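Local coordinates for protein dermonecrotic toxin (Pasteurella multocida, PDB 2EBF) that acts as a potent mitogen and dermonecrotic toxin that induces bone resorption, this chain being its C-terminal region with the membrane localization domain and a thiol-protease-like catalytic triad, at residues A[90-95]-A[154-159]; A[128-133]-A[139-144]. All blocks are in the same frame, centred on the assembly; numbering follows the deposited sequence.

Contact 1: A[90-95]-A[154-159]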
loop_
_atom_site.group_PDB
_atom_site.type_symbol
_atom_site.label_atom_id
_atom_site.label_comp_id
_atom_site.label_asym_id
_atom_site.label_seq_id
_atom_site.Cartn_x
_atom_site.Cartn_y
_atom_site.Cartn_z
ATOM N N GLU A 90 -10.439 3.258 14.299
ATOM C CA GLU A 90 -10.752 4.663 14.447
ATOM C C GLU A 90 -10.265 5.201 15.789
ATOM O O GLU A 90 -9.705 6.300 15.858
ATOM C CB GLU A 90 -12.261 4.900 14.278
ATOM C CG GLU A 90 -12.700 4.732 12.841
ATOM C CD GLU A 90 -14.190 4.921 12.651
ATOM O OE1 GLU A 90 -14.869 5.391 13.595
ATOM O OE2 GLU A 90 -14.680 4.595 11.551
ATOM N N ARG A 91 -10.485 4.422 16.852
ATOM C CA ARG A 91 -9.998 4.766 18.190
ATOM C C ARG A 91 -8.496 5.081 18.186
ATOM O O ARG A 91 -8.075 6.134 18.686
ATOM C CB ARG A 91 -10.285 3.645 19.199
ATOM C CG ARG A 91 -9.991 4.054 20.636
ATOM C CD ARG A 91 -10.162 2.902 21.605
ATOM N NE ARG A 91 -11.570 2.550 21.787
ATOM C CZ ARG A 91 -11.984 1.515 22.514
ATOM N NH1 ARG A 91 -11.102 0.733 23.130
ATOM N NH2 ARG A 91 -13.276 1.251 22.613
ATOM N N GLN A 92 -7.681 4.188 17.628
ATOM C CA GLN A 92 -6.229 4.456 17.616
ATOM C C GLN A 92 -5.905 5.653 16.719
ATOM O O GLN A 92 -4.990 6.414 17.017
ATOM C CB GLN A 92 -5.381 3.216 17.299
ATOM C CG GLN A 92 -5.507 2.595 15.895
ATOM C CD GLN A 92 -4.388 2.989 14.923
ATOM O OE1 GLN A 92 -4.109 2.270 13.954
ATOM N NE2 GLN A 92 -3.777 4.137 15.149
ATOM N N GLY A 93 -6.672 5.829 15.643
ATOM C CA GLY A 93 -6.518 7.008 14.767
ATOM C C GLY A 93 -6.739 8.306 15.516
ATOM O O GLY A 93 -5.942 9.229 15.402
ATOM N N LEU A 94 -7.838 8.376 16.263
ATOM C CA LEU A 94 -8.148 9.525 17.114
ATOM C C LEU A 94 -7.097 9.783 18.194
ATOM O O LEU A 94 -6.776 10.939 18.503
ATOM C CB LEU A 94 -9.517 9.333 17.766
ATOM C CG LEU A 94 -10.709 9.417 16.810
ATOM C CD1 LEU A 94 -11.949 8.796 17.454
ATOM C CD2 LEU A 94 -10.983 10.860 16.361
ATOM N N MET A 95 -6.591 8.706 18.784
ATOM C CA MET A 95 -5.509 8.811 19.774
ATOM C C MET A 95 -4.260 9.460 19.205
ATOM O O MET A 95 -3.695 10.360 19.824
ATOM C CB MET A 95 -5.200 7.445 20.367
ATOM C CG MET A 95 -6.298 7.004 21.311
ATOM S SD MET A 95 -6.316 5.250 21.652
ATOM C CE MET A 95 -4.979 5.116 22.846
ATOM N N PHE A 154 -1.950 4.501 9.968
ATOM C CA PHE A 154 -1.748 3.484 8.954
ATOM C C PHE A 154 -0.612 2.548 9.360
ATOM O O PHE A 154 -0.731 1.328 9.263
ATOM C CB PHE A 154 -1.419 4.141 7.607
ATOM C CG PHE A 154 -1.006 3.163 6.545
ATOM C CD1 PHE A 154 -1.940 2.654 5.651
ATOM C CD2 PHE A 154 0.318 2.731 6.453
ATOM C CE1 PHE A 154 -1.561 1.737 4.676
ATOM C CE2 PHE A 154 0.707 1.812 5.479
ATOM C CZ PHE A 154 -0.226 1.316 4.597
ATOM N N LEU A 155 0.484 3.132 9.823
ATOM C CA LEU A 155 1.646 2.331 10.169
ATOM C C LEU A 155 1.402 1.431 11.373
ATOM O O LEU A 155 1.836 0.285 11.361
ATOM C CB LEU A 155 2.882 3.205 10.354
ATOM C CG LEU A 155 3.396 3.868 9.068
ATOM C CD1 LEU A 155 4.343 4.991 9.432
ATOM C CD2 LEU A 155 4.053 2.868 8.084
ATOM N N LEU A 156 0.714 1.927 12.400
ATOM C CA LEU A 156 0.408 1.071 13.566
ATOM C C LEU A 156 -0.588 -0.035 13.204
ATOM O O LEU A 156 -0.465 -1.159 13.669
ATOM C CB LEU A 156 -0.089 1.880 14.772
ATOM C CG LEU A 156 -0.370 1.055 16.035
ATOM C CD1 LEU A 156 0.912 0.387 16.553
ATOM C CD2 LEU A 156 -0.919 1.962 17.089
ATOM N N ARG A 157 -1.562 0.290 12.362
ATOM C CA ARG A 157 -2.502 -0.693 11.860
ATOM C C ARG A 157 -1.779 -1.812 11.146
ATOM O O ARG A 157 -2.032 -2.985 11.414
ATOM C CB ARG A 157 -3.507 -0.027 10.909
ATOM C CG ARG A 157 -4.351 -0.993 10.116
ATOM C CD ARG A 157 -4.922 -0.301 8.883
ATOM N NE ARG A 157 -5.684 0.889 9.242
ATOM C CZ ARG A 157 -5.834 1.958 8.463
ATOM N NH1 ARG A 157 -5.263 2.006 7.263
ATOM N NH2 ARG A 157 -6.549 2.987 8.891
ATOM N N THR A 158 -0.857 -1.442 10.258
ATOM C CA THR A 158 -0.065 -2.394 9.484
ATOM C C THR A 158 0.821 -3.252 10.405
ATOM O O THR A 158 0.912 -4.485 10.245
ATOM C CB THR A 158 0.789 -1.644 8.413
ATOM O OG1 THR A 158 -0.070 -0.816 7.608
ATOM C CG2 THR A 158 1.562 -2.616 7.516
ATOM N N ALA A 159 1.466 -2.592 11.368
ATOM C CA ALA A 159 2.351 -3.272 12.315
ATOM C C ALA A 159 1.582 -4.325 13.118
ATOM O O ALA A 159 2.060 -5.440 13.284
ATOM C CB ALA A 159 2.998 -2.269 13.260
#
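Q92 of helix 88-108 reaches across to L156 and R157 of helix 151-164, a helix-helix packing in the all-helical part of the chain that carries the membrane localization domain. The two backbones stay well apart, with Q92 CA and L156 CA separated by 8.5 Å, and a single long side chain bridges the interval. Q92 CG is set between its own N and carbonyl carbon (chi1 66°), and the chain bends again at chi2, which carries the amide up to the neighbouring helix. There Q92 CD comes within 4.2 Å of L156 CD2, while the amide end lies against R157 CB and the backbone at that residue. Q92 and L156 run past one another in opposite senses, and L156 also packs on L129 and Y130, tying this pair to helix 115-129 and the residue after it.

R157 meets Q92 only near its root. Its CB lies beside the amide end, and the two side chains cross at about a right angle. CG then continues opposite the backbone N (chi1 168°), and a bend at the CG-CD bond (chi3 -56°) turns the group back along its own helix. NE forms a salt bridge with D89, one residue before the facing segment, whereas NH2 is close to R153, a like charge that D89 may partly offset. One face of the guanidinium lies over F154 CA, 4.2 Å above the plane and offset toward the rim. On helix 151-164 itself, T158 OG1 donates a 2.8 Å bond to F154 O; T158 N reaches that oxygen from the opposite face of the carbonyl plane, and OG1 also lies 3.5 Å above the plane of the F154 ring, toward its rim.

Contact 2: A[128-133]-A[139-144]; sequences ALYLPE and KQILQI. With GLC (alpha-D-glucopyranose), chain C; GLC (alpha-D-glucopyranose), chain B.
The corner where helix 115-129 passes through a short loop into helix 135-143 backs onto a sugar pocket, where two alpha-glucoses joined C1 to C1 through one oxygen, the trehalose linkage, rest against the second helix. L142 connects the two sides: its CB lies 3.7 Å from O6 of the chain C glucose, while its methyl groups meet Y130. Y130 is the first residue past helix 115-129 to leave helical geometry, and its ring projects toward I141 and L142 on helix 135-143.

The ring is bordered by aliphatic groups rather than stacked. I141 CD1 stands at its edge near the ring plane, 4.2 Å from Y130 CE1, and L142 CD1 approaches Y130 CE2 obliquely at 4.1 Å. I141 CG2, opposite its own backbone N, presses closest on the phenol, 3.3 Å from Y130 OH. That hydroxyl is buried but satisfied by a hydrogen bond with H96 NE2 of helix 88-108, which helps fix how the phenol sits against I141.

On the sugar side, L142 O comes within 3.5 Å of C1 of the chain B glucose, and Q143 CG lies 3.6 Å from O2 of that residue. K147 NZ adds a hydrogen bond to the bound sugar. K139 and Q143, one helical turn apart, are joined by a hydrogen bond: K139 NZ, also in a salt bridge with E556, donates to Q143 OE1 at 2.6 Å with a C=O...N angle of 136°, tilted 26° from the amide's carbonyl plane.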
loop_
_atom_site.group_PDB
_atom_site.type_symbol
_atom_site.label_atom_id
_atom_site.label_comp_id
_atom_site.label_asym_id
_atom_site.label_seq_id
_atom_site.Cartn_x
_atom_site.Cartn_y
_atom_site.Cartn_z
ATOM N N ALA A 128 -1.005 3.271 25.719
ATOM C CA ALA A 128 -2.190 2.535 25.303
ATOM C C ALA A 128 -2.043 1.936 23.902
ATOM O O ALA A 128 -2.683 0.920 23.582
ATOM C CB ALA A 128 -3.435 3.439 25.366
ATOM N N LEU A 129 -1.231 2.581 23.069
ATOM C CA LEU A 129 -1.040 2.179 21.671
ATOM C C LEU A 129 0.166 1.276 21.436
ATOM O O LEU A 129 0.099 0.335 20.640
ATOM C CB LEU A 129 -0.857 3.423 20.823
ATOM C CG LEU A 129 -2.037 3.991 20.028
ATOM C CD1 LEU A 129 -3.378 3.386 20.411
ATOM C CD2 LEU A 129 -2.014 5.476 20.154
ATOM N N TYR A 130 1.271 1.612 22.094
ATOM C CA TYR A 130 2.541 0.926 21.903
ATOM C C TYR A 130 2.875 0.143 23.155
ATOM O O TYR A 130 3.161 0.718 24.201
ATOM C CB TYR A 130 3.639 1.936 21.521
ATOM C CG TYR A 130 3.294 2.661 20.235
ATOM C CD1 TYR A 130 3.618 2.109 18.994
ATOM C CD2 TYR A 130 2.587 3.873 20.255
ATOM C CE1 TYR A 130 3.293 2.758 17.811
ATOM C CE2 TYR A 130 2.252 4.524 19.068
ATOM C CZ TYR A 130 2.602 3.954 17.852
ATOM O OH TYR A 130 2.252 4.574 16.676
ATOM N N LEU A 131 2.811 -1.180 23.037
ATOM C CA LEU A 131 3.006 -2.072 24.167
ATOM C C LEU A 131 4.517 -2.110 24.464
ATOM O O LEU A 131 5.299 -1.665 23.627
ATOM C CB LEU A 131 2.446 -3.453 23.829
ATOM C CG LEU A 131 0.903 -3.577 23.813
ATOM C CD1 LEU A 131 0.266 -2.472 23.007
ATOM C CD2 LEU A 131 0.483 -4.905 23.258
ATOM N N PRO A 132 4.922 -2.596 25.652
ATOM C CA PRO A 132 6.355 -2.590 26.002
ATOM C C PRO A 132 7.294 -3.237 24.982
ATOM O O PRO A 132 8.441 -2.798 24.841
ATOM C CB PRO A 132 6.393 -3.366 27.325
ATOM C CG PRO A 132 5.045 -3.121 27.922
ATOM C CD PRO A 132 4.105 -3.152 26.750
ATOM N N GLU A 133 6.841 -4.286 24.299
ATOM C CA GLU A 133 7.696 -4.984 23.334
ATOM C C GLU A 133 7.751 -4.310 21.954
ATOM O O GLU A 133 8.380 -4.836 21.024
ATOM C CB GLU A 133 7.261 -6.439 23.194
ATOM C CG GLU A 133 5.946 -6.643 22.441
ATOM C CD GLU A 133 4.702 -6.534 23.313
ATOM O OE1 GLU A 133 4.781 -6.155 24.510
ATOM O OE2 GLU A 133 3.620 -6.848 22.778
ATOM N N LYS A 139 9.300 4.188 18.355
ATOM C CA LYS A 139 10.257 5.244 18.053
ATOM C C LYS A 139 10.191 5.638 16.576
ATOM O O LYS A 139 10.207 6.824 16.251
ATOM C CB LYS A 139 11.689 4.841 18.438
ATOM C CG LYS A 139 12.673 6.025 18.435
ATOM C CD LYS A 139 14.041 5.635 18.978
ATOM C CE LYS A 139 14.888 6.868 19.312
ATOM N NZ LYS A 139 15.464 7.501 18.104
ATOM N N GLN A 140 10.114 4.645 15.691
ATOM C CA GLN A 140 10.187 4.912 14.259
ATOM C C GLN A 140 8.933 5.676 13.828
ATOM O O GLN A 140 9.011 6.698 13.127
ATOM C CB GLN A 140 10.328 3.603 13.475
ATOM C CG GLN A 140 11.751 3.008 13.502
ATOM C CD GLN A 140 12.811 4.079 13.283
ATOM O OE1 GLN A 140 13.630 4.356 14.161
ATOM N NE2 GLN A 140 12.771 4.709 12.127
ATOM N N ILE A 141 7.794 5.195 14.298
ATOM C CA ILE A 141 6.496 5.743 13.905
ATOM C C ILE A 141 6.231 7.136 14.491
ATOM O O ILE A 141 5.817 8.050 13.765
ATOM C CB ILE A 141 5.358 4.787 14.267
ATOM C CG1 ILE A 141 5.431 3.517 13.403
ATOM C CG2 ILE A 141 4.001 5.495 14.083
ATOM C CD1 ILE A 141 4.331 2.493 13.726
ATOM N N LEU A 142 6.464 7.298 15.790
ATOM C CA LEU A 142 6.263 8.594 16.442
ATOM C C LEU A 142 7.321 9.676 16.137
ATOM O O LEU A 142 7.150 10.838 16.518
ATOM C CB LEU A 142 6.057 8.419 17.954
ATOM C CG LEU A 142 4.823 7.621 18.402
ATOM C CD1 LEU A 142 4.698 7.644 19.929
ATOM C CD2 LEU A 142 3.547 8.142 17.758
ATOM N N GLN A 143 8.399 9.312 15.450
ATOM C CA GLN A 143 9.361 10.308 14.962
ATOM C C GLN A 143 8.847 11.017 13.693
ATOM O O GLN A 143 9.291 12.131 13.378
ATOM C CB GLN A 143 10.755 9.692 14.744
ATOM C CG GLN A 143 11.566 9.605 16.046
ATOM C CD GLN A 143 12.920 8.909 15.940
ATOM O OE1 GLN A 143 13.741 9.046 16.852
ATOM N NE2 GLN A 143 13.161 8.159 14.851
ATOM N N ILE A 144 7.928 10.381 12.966
ATOM C CA ILE A 144 7.307 11.017 11.795
ATOM C C ILE A 144 6.470 12.229 12.253
ATOM O O ILE A 144 5.613 12.088 13.118
ATOM C CB ILE A 144 6.420 10.023 10.985
ATOM C CG1 ILE A 144 7.221 8.768 10.618
ATOM C CG2 ILE A 144 5.851 10.694 9.715
ATOM C CD1 ILE A 144 6.371 7.593 10.138
HETATM C C1 GLC C . 8.695 12.074 20.498
HETATM C C2 GLC C . 9.359 12.132 21.874
HETATM C C3 GLC C . 10.749 11.492 21.838
HETATM C C4 GLC C . 10.711 10.085 21.224
HETATM C C5 GLC C . 9.931 10.058 19.898
HETATM C C6 GLC C . 9.659 8.631 19.433
HETATM O O2 GLC C . 9.486 13.504 22.261
HETATM O O3 GLC C . 11.294 11.439 23.163
HETATM O O4 GLC C . 12.049 9.609 21.020
HETATM O O5 GLC C . 8.661 10.722 20.017
HETATM O O6 GLC C . 8.790 7.985 20.379
HETATM C C1 GLC B . 8.754 13.297 18.407
HETATM C C2 GLC B . 9.783 13.922 17.465
HETATM C C3 GLC B . 10.339 15.204 18.096
HETATM C C4 GLC B . 9.212 16.177 18.435
HETATM C C5 GLC B . 8.125 15.490 19.273
HETATM C C6 GLC B . 6.891 16.374 19.394
HETATM O O1 GLC B . 9.431 12.917 19.607
HETATM O O2 GLC B . 10.833 12.981 17.203
HETATM O O3 GLC B . 11.281 15.856 17.243
HETATM O O4 GLC B . 9.754 17.306 19.145
HETATM O O5 GLC B . 7.710 14.251 18.678
HETATM O O6 GLC B . 6.348 16.580 18.084
#

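In the fold
The centres of contacts 1 and 2 are about 11 Å apart in the same helical part of the toxin fragment. Along the chain the order is 90-95, 128-133, 139-144, 154-159, so contact 2 falls wholly between the two halves of contact 1, and four successive helices, 88-108, 115-129, 135-143 and 151-164, supply them. The contacts share one packed interior: M95 CE is 3.4 Å from L129 CD1, L156 CD1 is 3.6 Å from Y130 CE1, and L155 CD1 is 3.4 Å from I144 CD1. Through these links, helices of the membrane localization region are joined to the glycan-binding helix 135-143.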